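Local coordinates for protein PA0821 (Pseudomonas aeruginosa, PDB 7DRG) that probably acts as the immunity protein (antitoxin) of a type VI secretion system, neutralising a putative VRR-NUC domain effector, at residues B[310-313]-B[314-318]. Residues are numbered along the deposited sequence; the frame is centred on the assembly and turned at random.
Sequences GGSH and DGELR
In the loop between helices 288-297 and 321-328, the chain doubles back around the carboxylate of E316, which receives the backbone N-H groups of H313 and D314. H313 N reaches OE2 of E316 at 2.6 Å from above the carboxylate plane, whereas D314 N meets OE1 of E316 on its syn side at 2.8 Å. Glutamate suits the place because its chain, bent at chi2 (-86°), folds back inside the bend and offers one oxygen to each N-H. R318 forms a salt bridge with E316, long enough to grip OE2 side-on through NE and NH2 (NH2 to OE2 2.9 Å) while NH1 bridges to D192 and E195 of helix 191-204. Three donors thus converge on one oxygen of the buried E316, probably favouring the ionised carboxylate. At chi1 -178° the short hydroxyl of S312 swings away from its own N, and OG hydrogen-bonds E316 O at 2.7 Å. The H313 ring stands nearly perpendicular to the guanidinium, CD2 3.4 Å from R318 NH2; its NE2 hydrogen-bonds D192. G315, with phi 88°, fits a backbone bend that would crowd a side chain. D314 makes a salt bridge to R286 of the second subunit. This is an irregular loop bend, its two successive N-H groups held by an arginine-paired glutamate.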
ATOM      1  N   GLY B 310     -10.668  12.392  -4.746  1.00 24.83           N
ATOM      2  CA  GLY B 310     -10.367  13.385  -5.758  1.00 26.58           C
ATOM      3  C   GLY B 310      -9.274  12.913  -6.704  1.00 31.60           C
ATOM      4  O   GLY B 310      -8.692  11.837  -6.561  1.00 30.27           O
ATOM      5  N   GLY B 311      -8.990  13.753  -7.698  1.00 30.70           N
ATOM      6  CA  GLY B 311      -7.972  13.414  -8.677  1.00 32.74           C
ATOM      7  C   GLY B 311      -6.564  13.529  -8.120  1.00 33.60           C
ATOM      8  O   GLY B 311      -6.294  14.274  -7.178  1.00 33.18           O
ATOM      9  N   SER B 312      -5.649  12.770  -8.721  1.00 31.84           N
ATOM     10  CA  SER B 312      -4.252  12.796  -8.311  1.00 33.71           C
ATOM     11  C   SER B 312      -3.555  14.035  -8.859  1.00 38.43           C
ATOM     12  O   SER B 312      -3.717  14.394 -10.029  1.00 43.35           O
ATOM     13  CB  SER B 312      -3.533  11.538  -8.792  1.00 37.63           C
ATOM     14  OG  SER B 312      -2.184  11.533  -8.362  1.00 35.61           O
ATOM     15  N   HIS B 313      -2.764  14.687  -8.005  1.00 32.07           N
ATOM     16  CA  HIS B 313      -2.096  15.929  -8.381  1.00 39.86           C
ATOM     17  C   HIS B 313      -0.690  15.696  -8.923  1.00 43.08           C
ATOM     18  O   HIS B 313      -0.330  16.233  -9.977  1.00 45.83           O
ATOM     19  CB  HIS B 313      -2.021  16.877  -7.180  1.00 39.38           C
ATOM     20  CG  HIS B 313      -3.354  17.245  -6.612  1.00 48.96           C
ATOM     21  ND1 HIS B 313      -4.370  17.771  -7.382  1.00 52.91           N
ATOM     22  CD2 HIS B 313      -3.836  17.175  -5.349  1.00 52.27           C
ATOM     23  CE1 HIS B 313      -5.422  18.004  -6.618  1.00 53.06           C
ATOM     24  NE2 HIS B 313      -5.125  17.650  -5.380  1.00 50.85           N
ATOM     25  N   ASP B 314       0.116  14.924  -8.200  1.00 33.74           N
ATOM     26  CA  ASP B 314       1.532  14.746  -8.511  1.00 33.95           C
ATOM     27  C   ASP B 314       1.934  13.298  -8.252  1.00 38.00           C
ATOM     28  O   ASP B 314       2.927  13.008  -7.583  1.00 54.81           O
ATOM     29  CB  ASP B 314       2.391  15.719  -7.698  1.00 38.79           C
ATOM     30  CG  ASP B 314       3.829  15.825  -8.213  1.00 52.57           C
ATOM     31  OD1 ASP B 314       4.132  15.305  -9.314  1.00 54.68           O
ATOM     32  OD2 ASP B 314       4.659  16.444  -7.507  1.00 50.98           O
ATOM     33  N   GLY B 315       1.142  12.368  -8.782  1.00 34.95           N
ATOM     34  CA  GLY B 315       1.470  10.961  -8.733  1.00 32.99           C
ATOM     35  C   GLY B 315       0.993  10.220  -7.504  1.00 35.20           C
ATOM     36  O   GLY B 315       1.303   9.032  -7.361  1.00 38.70           O
ATOM     37  N   GLU B 316       0.253  10.871  -6.612  1.00 39.38           N
ATOM     38  CA  GLU B 316      -0.165  10.182  -5.403  1.00 37.13           C
ATOM     39  C   GLU B 316      -1.331   9.238  -5.690  1.00 30.68           C
ATOM     40  O   GLU B 316      -2.057   9.375  -6.680  1.00 28.90           O
ATOM     41  CB  GLU B 316      -0.550  11.181  -4.315  1.00 33.68           C
ATOM     42  CG  GLU B 316      -1.859  11.899  -4.552  1.00 33.38           C
ATOM     43  CD  GLU B 316      -1.737  13.144  -5.408  1.00 40.98           C
ATOM     44  OE1 GLU B 316      -0.635  13.442  -5.925  1.00 38.79           O
ATOM     45  OE2 GLU B 316      -2.764  13.837  -5.557  1.00 38.10           O
ATOM     46  N   LEU B 317      -1.499   8.268  -4.792  1.00 26.37           N
ATOM     47  CA  LEU B 317      -2.528   7.247  -4.932  1.00 26.84           C
ATOM     48  C   LEU B 317      -3.911   7.831  -4.656  1.00 26.96           C
ATOM     49  O   LEU B 317      -4.103   8.562  -3.679  1.00 30.26           O
ATOM     50  CB  LEU B 317      -2.240   6.104  -3.962  1.00 37.12           C
ATOM     51  CG  LEU B 317      -2.674   4.698  -4.362  1.00 44.24           C
ATOM     52  CD1 LEU B 317      -1.811   4.202  -5.508  1.00 37.10           C
ATOM     53  CD2 LEU B 317      -2.588   3.760  -3.168  1.00 45.73           C
ATOM     54  N   ARG B 318      -4.874   7.521  -5.527  1.00 22.55           N
ATOM     55  CA  ARG B 318      -6.260   7.945  -5.341  1.00 24.15           C
ATOM     56  C   ARG B 318      -7.187   6.861  -5.866  1.00 26.15           C
ATOM     57  O   ARG B 318      -6.969   6.333  -6.958  1.00 26.80           O
ATOM     58  CB  ARG B 318      -6.578   9.246  -6.086  1.00 24.01           C
ATOM     59  CG  ARG B 318      -5.656  10.413  -5.803  1.00 25.86           C
ATOM     60  CD  ARG B 318      -6.128  11.215  -4.610  1.00 32.71           C
ATOM     61  NE  ARG B 318      -5.302  12.405  -4.438  1.00 31.48           N
ATOM     62  CZ  ARG B 318      -5.606  13.424  -3.645  1.00 33.19           C
ATOM     63  NH1 ARG B 318      -6.736  13.416  -2.947  1.00 30.75           N
ATOM     64  NH2 ARG B 318      -4.783  14.461  -3.556  1.00 33.19           N
TER